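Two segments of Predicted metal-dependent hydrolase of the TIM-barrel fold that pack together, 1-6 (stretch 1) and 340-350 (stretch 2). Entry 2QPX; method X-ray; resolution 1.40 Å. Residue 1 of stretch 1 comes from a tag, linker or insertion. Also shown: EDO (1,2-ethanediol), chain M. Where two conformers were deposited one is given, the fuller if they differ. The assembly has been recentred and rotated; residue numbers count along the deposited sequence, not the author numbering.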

ATOM      1  N   GLY A   1      -8.897  19.441 -21.025  1.00 45.16           N
ATOM      2  CA  GLY A   1      -8.301  20.505 -20.171  1.00 43.51           C
ATOM      3  C   GLY A   1      -8.878  20.538 -18.762  1.00 42.68           C
ATOM      4  O   GLY A   1      -9.186  19.500 -18.177  1.00 42.16           O
HETATM    5  N   MSE A   2      -8.999  21.745 -18.221  1.00 41.48           N
HETATM    6  CA  MSE A   2      -9.486  21.943 -16.857  1.00 39.57           C
HETATM    7  C   MSE A   2     -10.955  22.291 -16.920  1.00 39.35           C
HETATM    8  O   MSE A   2     -11.344  23.310 -17.484  1.00 42.33           O
HETATM    9  CB  MSE A   2      -8.726  23.063 -16.161  1.00 41.25           C
HETATM   10  CG  MSE A   2      -9.150  23.335 -14.711  1.00 45.81           C
HETATM   11 SE   MSE A   2      -8.917  21.903 -13.365  0.80 66.89          SE
HETATM   12  CE  MSE A   2      -6.928  21.558 -13.603  1.00 64.09           C
ATOM     13  N   ASP A   3     -11.774  21.456 -16.311  1.00 35.54           N
ATOM     14  CA  ASP A   3     -13.197  21.637 -16.385  1.00 33.14           C
ATOM     15  C   ASP A   3     -13.717  21.953 -15.006  1.00 30.77           C
ATOM     16  O   ASP A   3     -12.947  21.962 -14.043  1.00 31.63           O
ATOM     17  CB  ASP A   3     -13.817  20.390 -16.970  1.00 33.08           C
ATOM     18  CG  ASP A   3     -13.475  20.219 -18.453  1.00 35.67           C
ATOM     19  OD1 ASP A   3     -14.017  20.983 -19.272  1.00 42.19           O
ATOM     20  OD2 ASP A   3     -12.688  19.319 -18.820  1.00 32.50           O
ATOM     21  N   ASP A   4     -15.000  22.282 -14.920  1.00 31.84           N
ATOM     22  CA  ASP A   4     -15.662  22.398 -13.630  1.00 31.83           C
ATOM     23  C   ASP A   4     -16.927  21.594 -13.654  1.00 31.05           C
ATOM     24  O   ASP A   4     -17.990  22.026 -14.099  1.00 29.74           O
ATOM     25  CB  ASP A   4     -15.992  23.798 -13.141  1.00 35.76           C
ATOM     26  CG  ASP A   4     -16.516  23.758 -11.670  1.00 39.47           C
ATOM     27  OD1 ASP A   4     -16.515  22.653 -11.005  1.00 48.39           O
ATOM     28  OD2 ASP A   4     -16.902  24.795 -11.167  1.00 49.81           O
ATOM     29  N   LEU A   5     -16.794  20.397 -13.120  1.00 28.61           N
ATOM     30  CA  LEU A   5     -17.846  19.416 -13.178  1.00 26.48           C
ATOM     31  C   LEU A   5     -18.807  19.426 -11.998  1.00 23.39           C
ATOM     32  O   LEU A   5     -19.698  18.580 -11.941  1.00 23.61           O
ATOM     33  CB  LEU A   5     -17.165  18.036 -13.292  1.00 24.33           C
ATOM     34  CG  LEU A   5     -16.690  17.832 -14.735  1.00 29.95           C
ATOM     35  CD1 LEU A   5     -15.532  16.884 -14.815  1.00 31.87           C
ATOM     36  CD2 LEU A   5     -17.854  17.379 -15.608  1.00 24.42           C
ATOM     37  N   SER A   6     -18.644  20.353 -11.055  1.00 23.62           N
ATOM     38  CA  SER A   6     -19.460  20.364  -9.833  0.50 24.55           C
ATOM     39  C   SER A   6     -20.958  20.336 -10.139  1.00 24.63           C
ATOM     40  O   SER A   6     -21.701  19.536  -9.592  1.00 23.49           O
ATOM     41  CB  SER A   6     -19.113  21.577  -8.951  0.50 26.08           C
ATOM     42  OG  SER A   6     -19.592  21.411  -7.626  0.50 27.63           O
ATOM     43  N   HIS A 340     -11.266  14.537  -9.182  1.00 19.23           N
ATOM     44  CA  HIS A 340     -10.507  13.697 -10.094  1.00 18.46           C
ATOM     45  C   HIS A 340     -10.637  14.173 -11.534  1.00 19.50           C
ATOM     46  O   HIS A 340      -9.644  14.302 -12.271  1.00 20.29           O
ATOM     47  CB  HIS A 340     -10.996  12.250 -10.018  1.00 17.34           C
ATOM     48  CG  HIS A 340     -10.210  11.311 -10.889  1.00 16.13           C
ATOM     49  ND1 HIS A 340      -8.966  10.825 -10.530  1.00 21.36           N
ATOM     50  CD2 HIS A 340     -10.462  10.827 -12.131  1.00 16.69           C
ATOM     51  CE1 HIS A 340      -8.522  10.036 -11.494  1.00 19.78           C
ATOM     52  NE2 HIS A 340      -9.408  10.012 -12.475  1.00 17.59           N
ATOM     53  N   PHE A 341     -11.862  14.355 -11.964  1.00 20.61           N
ATOM     54  CA  PHE A 341     -12.110  14.630 -13.360  1.00 20.08           C
ATOM     55  C   PHE A 341     -11.879  16.079 -13.773  1.00 19.61           C
ATOM     56  O   PHE A 341     -11.577  16.318 -14.958  1.00 21.12           O
ATOM     57  CB  PHE A 341     -13.500  14.191 -13.779  1.00 20.83           C
ATOM     58  CG  PHE A 341     -13.643  12.696 -13.864  1.00 19.53           C
ATOM     59  CD1 PHE A 341     -13.025  11.985 -14.872  1.00 21.66           C
ATOM     60  CD2 PHE A 341     -14.337  12.001 -12.893  1.00 19.08           C
ATOM     61  CE1 PHE A 341     -13.127  10.591 -14.916  1.00 20.53           C
ATOM     62  CE2 PHE A 341     -14.452  10.635 -12.935  1.00 19.21           C
ATOM     63  CZ  PHE A 341     -13.852   9.925 -13.943  1.00 20.33           C
ATOM     64  N   ASN A 342     -11.966  17.027 -12.859  1.00 20.62           N
ATOM     65  CA  ASN A 342     -11.788  18.439 -13.279  1.00 22.42           C
ATOM     66  C   ASN A 342     -10.459  18.631 -13.982  1.00 25.38           C
ATOM     67  O   ASN A 342     -10.428  19.263 -15.013  1.00 27.15           O
ATOM     68  CB  ASN A 342     -11.870  19.403 -12.102  1.00 23.49           C
ATOM     69  CG  ASN A 342     -13.289  19.852 -11.797  1.00 25.10           C
ATOM     70  OD1 ASN A 342     -14.234  19.477 -12.477  1.00 23.74           O
ATOM     71  ND2 ASN A 342     -13.440  20.685 -10.750  1.00 25.47           N
ATOM     72  N   GLN A 343      -9.370  18.073 -13.452  1.00 26.67           N
ATOM     73  CA  GLN A 343      -8.050  18.344 -14.034  1.00 29.27           C
ATOM     74  C   GLN A 343      -7.465  17.149 -14.792  1.00 27.94           C
ATOM     75  O   GLN A 343      -6.288  17.150 -15.149  1.00 30.49           O
ATOM     76  CB  GLN A 343      -7.069  18.770 -12.937  1.00 34.50           C
ATOM     77  N   LEU A 344      -8.267  16.127 -15.014  1.00 23.65           N
ATOM     78  CA  LEU A 344      -7.769  14.922 -15.679  1.00 23.00           C
ATOM     79  C   LEU A 344      -7.342  15.293 -17.102  1.00 23.33           C
ATOM     80  O   LEU A 344      -8.147  15.908 -17.818  1.00 25.60           O
ATOM     81  CB  LEU A 344      -8.843  13.871 -15.751  1.00 21.28           C
ATOM     82  CG  LEU A 344      -8.386  12.445 -16.027  1.00 23.13           C
ATOM     83  CD1 LEU A 344      -7.544  11.874 -14.871  1.00 23.48           C
ATOM     84  CD2 LEU A 344      -9.610  11.636 -16.332  1.00 22.43           C
ATOM     85  N   PRO A 345      -6.107  14.900 -17.519  1.00 22.87           N
ATOM     86  CA  PRO A 345      -5.591  15.206 -18.876  1.00 22.10           C
ATOM     87  C   PRO A 345      -6.201  14.348 -19.988  1.00 22.97           C
ATOM     88  O   PRO A 345      -6.877  13.361 -19.738  1.00 23.41           O
ATOM     89  CB  PRO A 345      -4.107  14.895 -18.758  1.00 24.80           C
ATOM     90  CG  PRO A 345      -4.026  13.821 -17.716  1.00 24.52           C
ATOM     91  CD  PRO A 345      -5.114  14.164 -16.721  1.00 24.16           C
ATOM     92  N   PHE A 346      -5.938  14.763 -21.227  1.00 23.24           N
ATOM     93  CA  PHE A 346      -6.109  13.964 -22.450  1.00 22.02           C
ATOM     94  C   PHE A 346      -7.534  13.909 -22.979  1.00 24.20           C
ATOM     95  O   PHE A 346      -7.743  13.802 -24.179  1.00 34.20           O
ATOM     96  CB  PHE A 346      -5.546  12.523 -22.349  1.00 20.41           C
ATOM     97  CG  PHE A 346      -4.166  12.439 -21.789  1.00 23.52           C
ATOM     98  CD1 PHE A 346      -3.163  13.258 -22.244  1.00 24.09           C
ATOM     99  CD2 PHE A 346      -3.871  11.521 -20.771  1.00 22.62           C
ATOM    100  CE1 PHE A 346      -1.902  13.182 -21.705  1.00 26.63           C
ATOM    101  CE2 PHE A 346      -2.605  11.453 -20.263  1.00 24.27           C
ATOM    102  CZ  PHE A 346      -1.632  12.271 -20.716  1.00 25.79           C
ATOM    103  N   VAL A 347      -8.536  13.963 -22.116  1.00 22.42           N
ATOM    104  CA  VAL A 347      -9.892  13.657 -22.529  1.00 19.42           C
ATOM    105  C   VAL A 347     -10.724  14.940 -22.484  1.00 21.92           C
ATOM    106  O   VAL A 347     -10.458  15.869 -21.693  1.00 23.68           O
ATOM    107  CB  VAL A 347     -10.542  12.550 -21.622  1.00 19.82           C
ATOM    108  CG1 VAL A 347      -9.816  11.222 -21.834  1.00 19.47           C
ATOM    109  CG2 VAL A 347     -10.581  12.988 -20.171  1.00 24.26           C
ATOM    110  N   ASP A 348     -11.762  14.947 -23.299  1.00 21.28           N
ATOM    111  CA  ASP A 348     -12.616  16.114 -23.395  1.00 23.87           C
ATOM    112  C   ASP A 348     -13.711  16.067 -22.343  1.00 23.76           C
ATOM    113  O   ASP A 348     -13.885  15.067 -21.609  1.00 23.36           O
ATOM    114  CB  ASP A 348     -13.151  16.376 -24.837  1.00 24.74           C
ATOM    115  CG  ASP A 348     -13.997  15.258 -25.396  1.00 25.52           C
ATOM    116  OD1 ASP A 348     -14.507  14.382 -24.647  1.00 26.81           O
ATOM    117  OD2 ASP A 348     -14.150  15.235 -26.647  1.00 31.65           O
ATOM    118  N   LEU A 349     -14.419  17.178 -22.210  1.00 24.43           N
ATOM    119  CA  LEU A 349     -15.495  17.257 -21.255  1.00 23.45           C
ATOM    120  C   LEU A 349     -16.549  16.165 -21.442  1.00 23.23           C
ATOM    121  O   LEU A 349     -17.014  15.565 -20.460  1.00 23.59           O
ATOM    122  CB  LEU A 349     -16.142  18.659 -21.327  1.00 25.44           C
ATOM    123  CG  LEU A 349     -17.260  18.889 -20.300  1.00 24.02           C
ATOM    124  CD1 LEU A 349     -16.787  18.685 -18.828  1.00 28.82           C
ATOM    125  CD2 LEU A 349     -17.904  20.305 -20.513  1.00 26.96           C
ATOM    126  N   ALA A 350     -16.936  15.888 -22.679  1.00 22.87           N
ATOM    127  CA  ALA A 350     -17.936  14.876 -22.952  1.00 22.48           C
ATOM    128  C   ALA A 350     -17.496  13.496 -22.411  1.00 21.36           C
ATOM    129  O   ALA A 350     -18.332  12.713 -21.918  1.00 23.41           O
ATOM    130  CB  ALA A 350     -18.218  14.748 -24.415  1.00 23.68           C
TER
HETATM  131  C1  EDO M 387     -20.912  17.442  -6.689  1.00 40.35           C
HETATM  132  O1  EDO M 387     -20.586  18.821  -6.846  1.00 44.78           O
HETATM  133  C2  EDO M 387     -20.529  17.126  -5.267  1.00 38.82           C
HETATM  134  O2  EDO M 387     -19.178  17.537  -5.070  1.00 33.46           O
HETATM  135  O   HOH W   1      -8.519  16.962 -20.255  1.00 30.70           O
HETATM  136  O   HOH W   2     -11.458  18.907 -21.132  1.00 40.06           O

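The N-terminal segment, which has no regular secondary structure, packs against residues 340–350, where a helix that began earlier in the chain gives way to a loop and a further helix begins at 349, and the two bury 518 Å² between them. Residues 336 or more positions apart in sequence meet here, and the contact centres on Asn 342, with Leu 5 and Asp 3 contributing most from the N-terminal side.

Asn 342 has the largest area covered, 108 Å², and supplies the acceptors of both direct hydrogen bonds between the stretches. The backbone carbonyl Asn 342 O accepts from Asp 3 N at 2.9 Å with a nearly straight N-H...O angle of 170°, while the side-chain Asn 342 OD1 accepts from Leu 5 N at 2.8 Å and 157°. Main chain and side chain of a single residue thus bind two amides spaced two apart in an extended stretch. The side chain starts sideways to the N-terminal segment, but with chi1 at -88° and chi2 near 0° its end comes nearer and brings OD1 to Leu 5 N. An asparagine suits this place because its short amide carries a carbonyl oxygen that can act much as a backbone carbonyl would. The carbonyl O of Asn 342 also receives a CA-H...O contact from Met 2 CA at 3.4 Å, so this oxygen is approached by two successive residues.

Leu 5, a buried residue with 72 Å² covered, adds the apolar part of the contact. Its CA-to-CB bond points toward the second stretch, and the two methyl groups reach different partners: Leu 5 CD1 lies 3.5 Å from Phe 341 CB, and Leu 5 CD2 lies 3.6 Å from Leu 349 CD1. The branched side chain therefore spans from Phe 341 to Leu 349. Leu 349 adopts a t,p rotamer that carries its end nearer to the N-terminal segment, and 68 Å² of it is covered. The same Leu 349 CD1 also packs 3.6 Å from Asp 3 OD1, where the aliphatic surface borders the carboxylate.

Asp 3, with 70 Å² covered, combines its backbone bond to Asn 342 with a water-mediated link. Asp 3 OD2 accepts from water 2 at 2.7 Å; the same water accepts from Gly 1 N at 2.6 Å and donates to Val 347 O at 3.2 Å. The carboxylate is thus tied through solvent to a carbonyl that it does not reach directly. Gly 1, a residue from the tag, also donates through Gly 1 N to water 1 at 2.6 Å, a second solvent molecule lodged between its terminus and the loop.

Asp 4 contributes little to the interface, and its CA-to-CB bond points away. Asp 4 OD1 instead accepts from Ser 6 N at 3.1 Å, a capping bond ahead of the turn that leads into a helix. This local bond spans Leu 5, whose amide and side chain both engage the second stretch.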